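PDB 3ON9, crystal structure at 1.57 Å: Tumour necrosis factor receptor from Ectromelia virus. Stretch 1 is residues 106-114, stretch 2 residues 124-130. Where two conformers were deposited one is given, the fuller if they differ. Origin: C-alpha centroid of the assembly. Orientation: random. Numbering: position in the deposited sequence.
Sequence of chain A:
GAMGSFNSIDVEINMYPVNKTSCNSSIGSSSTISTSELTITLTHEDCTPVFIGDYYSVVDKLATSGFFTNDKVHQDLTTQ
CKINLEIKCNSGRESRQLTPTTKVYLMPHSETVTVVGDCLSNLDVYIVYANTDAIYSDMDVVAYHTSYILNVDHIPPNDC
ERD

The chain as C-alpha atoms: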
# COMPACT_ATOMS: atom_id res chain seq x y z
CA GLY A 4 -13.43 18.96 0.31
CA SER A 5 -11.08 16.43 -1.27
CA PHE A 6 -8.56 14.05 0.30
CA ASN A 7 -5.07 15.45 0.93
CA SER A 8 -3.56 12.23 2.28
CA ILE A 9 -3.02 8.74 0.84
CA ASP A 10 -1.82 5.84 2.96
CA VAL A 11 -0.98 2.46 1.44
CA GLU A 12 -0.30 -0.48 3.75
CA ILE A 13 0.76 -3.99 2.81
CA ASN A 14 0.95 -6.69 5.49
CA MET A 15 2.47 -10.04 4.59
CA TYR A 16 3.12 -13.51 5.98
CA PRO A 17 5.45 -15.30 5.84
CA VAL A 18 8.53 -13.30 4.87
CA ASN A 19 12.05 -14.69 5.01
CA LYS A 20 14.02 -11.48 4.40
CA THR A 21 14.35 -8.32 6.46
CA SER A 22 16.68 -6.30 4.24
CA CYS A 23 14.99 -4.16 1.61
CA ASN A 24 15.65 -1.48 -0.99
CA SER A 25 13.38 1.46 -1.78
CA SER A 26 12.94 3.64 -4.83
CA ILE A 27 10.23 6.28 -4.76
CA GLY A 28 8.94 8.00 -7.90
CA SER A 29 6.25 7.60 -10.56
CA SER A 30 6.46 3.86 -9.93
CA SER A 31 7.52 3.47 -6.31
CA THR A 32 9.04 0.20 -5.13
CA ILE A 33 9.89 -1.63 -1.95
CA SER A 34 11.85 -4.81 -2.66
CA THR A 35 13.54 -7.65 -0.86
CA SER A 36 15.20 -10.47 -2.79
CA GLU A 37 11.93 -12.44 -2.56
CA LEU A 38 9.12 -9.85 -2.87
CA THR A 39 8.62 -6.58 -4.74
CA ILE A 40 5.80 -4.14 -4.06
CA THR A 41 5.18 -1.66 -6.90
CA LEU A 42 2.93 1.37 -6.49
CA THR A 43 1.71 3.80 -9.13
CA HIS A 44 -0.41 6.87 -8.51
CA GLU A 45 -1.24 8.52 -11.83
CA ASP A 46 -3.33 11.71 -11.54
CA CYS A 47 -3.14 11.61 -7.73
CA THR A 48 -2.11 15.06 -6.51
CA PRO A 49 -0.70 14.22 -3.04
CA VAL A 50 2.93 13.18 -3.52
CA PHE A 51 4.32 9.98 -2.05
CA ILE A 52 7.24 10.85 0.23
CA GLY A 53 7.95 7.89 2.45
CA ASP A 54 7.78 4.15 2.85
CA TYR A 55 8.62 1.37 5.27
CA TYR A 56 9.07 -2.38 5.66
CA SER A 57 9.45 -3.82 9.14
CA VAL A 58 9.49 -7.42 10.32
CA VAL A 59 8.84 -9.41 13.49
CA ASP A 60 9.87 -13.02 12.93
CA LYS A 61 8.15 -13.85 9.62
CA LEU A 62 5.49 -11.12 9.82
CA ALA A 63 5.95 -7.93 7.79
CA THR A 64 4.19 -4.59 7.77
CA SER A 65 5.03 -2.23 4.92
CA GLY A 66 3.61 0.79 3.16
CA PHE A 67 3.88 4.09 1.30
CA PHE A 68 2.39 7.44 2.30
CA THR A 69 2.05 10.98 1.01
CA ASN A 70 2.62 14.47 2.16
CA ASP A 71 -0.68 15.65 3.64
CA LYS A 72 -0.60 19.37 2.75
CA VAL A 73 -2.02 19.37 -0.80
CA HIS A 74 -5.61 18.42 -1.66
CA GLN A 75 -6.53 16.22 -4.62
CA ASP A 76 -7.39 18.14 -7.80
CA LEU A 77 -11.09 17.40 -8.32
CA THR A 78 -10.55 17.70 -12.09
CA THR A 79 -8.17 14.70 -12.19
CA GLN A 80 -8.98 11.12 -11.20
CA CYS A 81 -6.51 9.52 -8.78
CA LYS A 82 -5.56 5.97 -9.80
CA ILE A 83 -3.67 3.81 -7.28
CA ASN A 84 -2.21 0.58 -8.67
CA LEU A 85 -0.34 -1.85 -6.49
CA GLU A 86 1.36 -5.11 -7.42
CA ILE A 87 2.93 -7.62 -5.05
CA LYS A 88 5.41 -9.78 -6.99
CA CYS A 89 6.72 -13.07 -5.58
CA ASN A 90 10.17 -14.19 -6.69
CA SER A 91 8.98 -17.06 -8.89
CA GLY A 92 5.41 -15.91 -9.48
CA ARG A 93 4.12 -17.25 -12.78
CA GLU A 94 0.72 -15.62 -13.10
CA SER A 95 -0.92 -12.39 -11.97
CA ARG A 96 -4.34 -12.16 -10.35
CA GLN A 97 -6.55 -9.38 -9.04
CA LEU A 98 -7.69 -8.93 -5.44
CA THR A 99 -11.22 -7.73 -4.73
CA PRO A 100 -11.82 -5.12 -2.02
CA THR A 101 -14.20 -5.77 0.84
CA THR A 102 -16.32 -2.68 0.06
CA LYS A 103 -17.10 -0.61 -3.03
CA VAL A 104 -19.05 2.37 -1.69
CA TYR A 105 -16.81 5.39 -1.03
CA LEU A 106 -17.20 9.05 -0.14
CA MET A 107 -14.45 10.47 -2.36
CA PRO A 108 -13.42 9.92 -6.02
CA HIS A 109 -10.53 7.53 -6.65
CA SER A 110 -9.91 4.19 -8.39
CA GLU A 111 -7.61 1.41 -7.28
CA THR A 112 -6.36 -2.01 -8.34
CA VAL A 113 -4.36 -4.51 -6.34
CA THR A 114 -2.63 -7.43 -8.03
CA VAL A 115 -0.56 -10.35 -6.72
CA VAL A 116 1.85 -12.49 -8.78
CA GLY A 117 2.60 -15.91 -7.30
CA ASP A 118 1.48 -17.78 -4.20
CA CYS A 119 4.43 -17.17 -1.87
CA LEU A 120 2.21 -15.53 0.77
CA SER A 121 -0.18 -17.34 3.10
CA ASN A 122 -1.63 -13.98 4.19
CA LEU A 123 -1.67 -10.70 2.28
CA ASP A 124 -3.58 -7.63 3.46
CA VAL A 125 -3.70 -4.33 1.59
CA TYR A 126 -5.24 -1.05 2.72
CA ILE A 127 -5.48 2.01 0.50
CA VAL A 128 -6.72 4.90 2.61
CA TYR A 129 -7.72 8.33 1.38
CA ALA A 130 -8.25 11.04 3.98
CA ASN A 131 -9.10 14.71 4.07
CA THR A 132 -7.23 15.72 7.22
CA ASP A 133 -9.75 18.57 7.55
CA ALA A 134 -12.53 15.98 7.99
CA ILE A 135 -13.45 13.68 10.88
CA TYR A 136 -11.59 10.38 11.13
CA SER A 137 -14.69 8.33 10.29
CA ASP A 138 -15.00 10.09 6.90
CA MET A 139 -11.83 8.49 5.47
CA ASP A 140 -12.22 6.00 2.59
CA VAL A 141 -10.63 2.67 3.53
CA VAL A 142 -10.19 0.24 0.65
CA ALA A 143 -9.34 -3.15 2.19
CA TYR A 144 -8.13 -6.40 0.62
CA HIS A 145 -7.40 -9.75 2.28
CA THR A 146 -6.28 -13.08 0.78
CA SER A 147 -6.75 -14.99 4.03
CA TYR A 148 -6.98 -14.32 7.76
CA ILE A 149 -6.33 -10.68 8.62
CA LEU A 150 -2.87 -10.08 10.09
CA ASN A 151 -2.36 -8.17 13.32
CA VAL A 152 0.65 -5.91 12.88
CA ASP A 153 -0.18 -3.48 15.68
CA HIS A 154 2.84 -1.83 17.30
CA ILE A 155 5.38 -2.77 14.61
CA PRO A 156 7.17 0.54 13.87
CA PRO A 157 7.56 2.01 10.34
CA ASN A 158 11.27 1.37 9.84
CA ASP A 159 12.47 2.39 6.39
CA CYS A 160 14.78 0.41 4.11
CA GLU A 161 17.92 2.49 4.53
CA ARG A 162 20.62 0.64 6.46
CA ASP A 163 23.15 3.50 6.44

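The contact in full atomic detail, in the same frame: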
# COMPACT_ATOMS: atom_id res chain seq x y z
N LEU A 106 -16.74 7.68 -0.24
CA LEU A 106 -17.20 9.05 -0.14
C LEU A 106 -16.48 9.98 -1.11
O LEU A 106 -17.03 11.02 -1.49
CB LEU A 106 -17.02 9.57 1.29
CG LEU A 106 -17.78 8.78 2.35
CD1 LEU A 106 -17.37 9.20 3.76
CD2 LEU A 106 -19.27 8.94 2.15
N MET A 107 -15.27 9.60 -1.52
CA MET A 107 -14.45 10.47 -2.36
C MET A 107 -14.06 9.74 -3.64
O MET A 107 -14.01 8.51 -3.66
CB MET A 107 -13.19 10.89 -1.60
CG MET A 107 -13.47 11.87 -0.47
SD MET A 107 -12.11 11.99 0.71
CE MET A 107 -12.18 10.40 1.53
N PRO A 108 -13.83 10.49 -4.72
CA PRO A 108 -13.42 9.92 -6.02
C PRO A 108 -11.99 9.40 -6.02
O PRO A 108 -11.07 10.12 -5.66
CB PRO A 108 -13.52 11.13 -6.97
CG PRO A 108 -14.34 12.13 -6.26
CD PRO A 108 -14.06 11.94 -4.81
N HIS A 109 -11.84 8.14 -6.42
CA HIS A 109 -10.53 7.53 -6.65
C HIS A 109 -10.78 6.12 -7.20
O HIS A 109 -11.87 5.57 -7.02
CB HIS A 109 -9.73 7.46 -5.34
CG HIS A 109 -10.55 7.04 -4.16
ND1 HIS A 109 -10.90 5.73 -3.94
CD2 HIS A 109 -11.13 7.76 -3.17
CE1 HIS A 109 -11.65 5.65 -2.85
NE2 HIS A 109 -11.81 6.88 -2.37
N SER A 110 -9.79 5.56 -7.88
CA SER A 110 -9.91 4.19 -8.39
C SER A 110 -8.67 3.46 -7.94
O SER A 110 -7.60 4.08 -7.81
CB SER A 110 -9.94 4.20 -9.92
OG SER A 110 -10.91 5.11 -10.41
N GLU A 111 -8.79 2.17 -7.67
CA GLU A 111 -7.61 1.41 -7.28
C GLU A 111 -7.67 -0.04 -7.75
O GLU A 111 -8.75 -0.61 -7.92
CB GLU A 111 -7.35 1.53 -5.76
CG GLU A 111 -8.53 1.29 -4.85
CD GLU A 111 -9.59 2.39 -4.87
OE1 GLU A 111 -9.27 3.61 -4.82
OE2 GLU A 111 -10.77 2.02 -4.94
N THR A 112 -6.49 -0.59 -8.01
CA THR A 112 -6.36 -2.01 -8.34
C THR A 112 -5.20 -2.58 -7.57
O THR A 112 -4.16 -1.92 -7.40
CB THR A 112 -6.14 -2.28 -9.84
OG1 THR A 112 -4.78 -1.97 -10.20
CG2 THR A 112 -7.12 -1.47 -10.67
N VAL A 113 -5.38 -3.80 -7.09
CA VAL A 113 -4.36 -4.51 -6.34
C VAL A 113 -4.20 -5.87 -6.97
O VAL A 113 -5.17 -6.60 -7.17
CB VAL A 113 -4.76 -4.67 -4.87
CG1 VAL A 113 -3.77 -5.58 -4.15
CG2 VAL A 113 -4.86 -3.29 -4.20
N THR A 114 -2.96 -6.20 -7.31
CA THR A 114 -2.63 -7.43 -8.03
C THR A 114 -1.56 -8.19 -7.26
O THR A 114 -0.70 -7.58 -6.64
CB THR A 114 -2.06 -7.09 -9.42
OG1 THR A 114 -3.10 -6.56 -10.24
CG2 THR A 114 -1.47 -8.34 -10.08
N ASP A 124 -2.56 -8.65 3.21
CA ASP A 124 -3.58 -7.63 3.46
C ASP A 124 -3.10 -6.33 2.82
O ASP A 124 -1.93 -5.97 2.95
CB ASP A 124 -3.74 -7.38 4.97
CG ASP A 124 -4.11 -8.62 5.74
OD1 ASP A 124 -5.01 -9.37 5.30
OD2 ASP A 124 -3.51 -8.84 6.81
N VAL A 125 -4.00 -5.64 2.15
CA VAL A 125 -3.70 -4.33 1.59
C VAL A 125 -4.77 -3.33 2.04
O VAL A 125 -5.96 -3.64 2.03
CB VAL A 125 -3.66 -4.39 0.06
CG1 VAL A 125 -3.50 -2.99 -0.52
CG2 VAL A 125 -2.51 -5.28 -0.37
N TYR A 126 -4.33 -2.15 2.47
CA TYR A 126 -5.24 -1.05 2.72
C TYR A 126 -4.79 0.17 1.93
O TYR A 126 -3.64 0.57 2.00
CB TYR A 126 -5.28 -0.69 4.21
CG TYR A 126 -5.51 -1.87 5.13
CD1 TYR A 126 -6.79 -2.29 5.47
CD2 TYR A 126 -4.43 -2.57 5.65
CE1 TYR A 126 -6.98 -3.39 6.31
CE2 TYR A 126 -4.62 -3.66 6.49
CZ TYR A 126 -5.88 -4.05 6.82
OH TYR A 126 -6.02 -5.14 7.67
N ILE A 127 -5.72 0.74 1.18
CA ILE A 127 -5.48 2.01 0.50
C ILE A 127 -6.45 3.00 1.12
O ILE A 127 -7.67 2.82 1.02
CB ILE A 127 -5.71 1.89 -1.00
CG1 ILE A 127 -4.78 0.82 -1.57
CG2 ILE A 127 -5.46 3.26 -1.68
CD1 ILE A 127 -5.08 0.43 -3.00
N VAL A 128 -5.92 4.03 1.76
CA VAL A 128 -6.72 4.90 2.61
C VAL A 128 -6.58 6.34 2.17
O VAL A 128 -5.47 6.90 2.16
CB VAL A 128 -6.30 4.76 4.08
CG1 VAL A 128 -7.15 5.65 4.97
CG2 VAL A 128 -6.42 3.30 4.51
N TYR A 129 -7.70 6.94 1.78
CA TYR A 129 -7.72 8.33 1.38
C TYR A 129 -8.38 9.14 2.48
O TYR A 129 -9.49 8.81 2.93
CB TYR A 129 -8.54 8.48 0.11
CG TYR A 129 -8.15 7.59 -1.04
CD1 TYR A 129 -7.34 8.06 -2.06
CD2 TYR A 129 -8.60 6.26 -1.11
CE1 TYR A 129 -7.00 7.26 -3.12
CE2 TYR A 129 -8.26 5.45 -2.18
CZ TYR A 129 -7.46 5.96 -3.19
OH TYR A 129 -7.12 5.18 -4.27
N ALA A 130 -7.71 10.19 2.93
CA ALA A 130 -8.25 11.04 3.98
C ALA A 130 -8.12 12.52 3.68
O ALA A 130 -7.08 12.98 3.19
CB ALA A 130 -7.56 10.73 5.31

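The most distinctive feature of this contact is a closed polar triad built around an aromatic stack. The rings of His-109 and Tyr-129 lie face to face, their centroids 3.6 Å apart and their planes inclined by only 12°, and a donor from each residue reaches the same carboxylate oxygen. Tyr-129 OH gives a hydrogen bond to Glu-111 OE1 (2.7 Å), and His-109 ND1 gives another to Glu-111 OE1 (2.8 Å), so the acid ties together two rings that already stack. Glu-111 reaches this position by folding its side chain, with chi1 p and chi2 m. His-109 CB also sits over the face of the Tyr-129 ring, 3.8 Å from its centroid.

The two strands run nearly antiparallel, at 164°, but their axes stay 9.5 Å apart, and no main-chain hydrogen bond links them; side chains fill the gap. Alternation along each strand turns Glu-111 and Val-113 toward Val-125, Ile-127 and Tyr-129, whereas Thr-112, Tyr-126 and Val-128 point away. Next to the triad the packing is apolar: Val-113 CG2 lies 3.9 Å from both Val-125 CG1 and Ile-127 CD1, and the aliphatic base of Glu-111 joins in, its CB 3.7 Å from Ile-127 CD1. Val-113, Val-125 and Ile-127 are buried, where branched apolar side chains pack without leaving a polar group unpaired. At the other end, the flexible Met-107 places CE 3.4 Å from Tyr-129 O. Tyr-129 contributes 107 Å², more than any other residue, to the 385 Å² buried between the stretches.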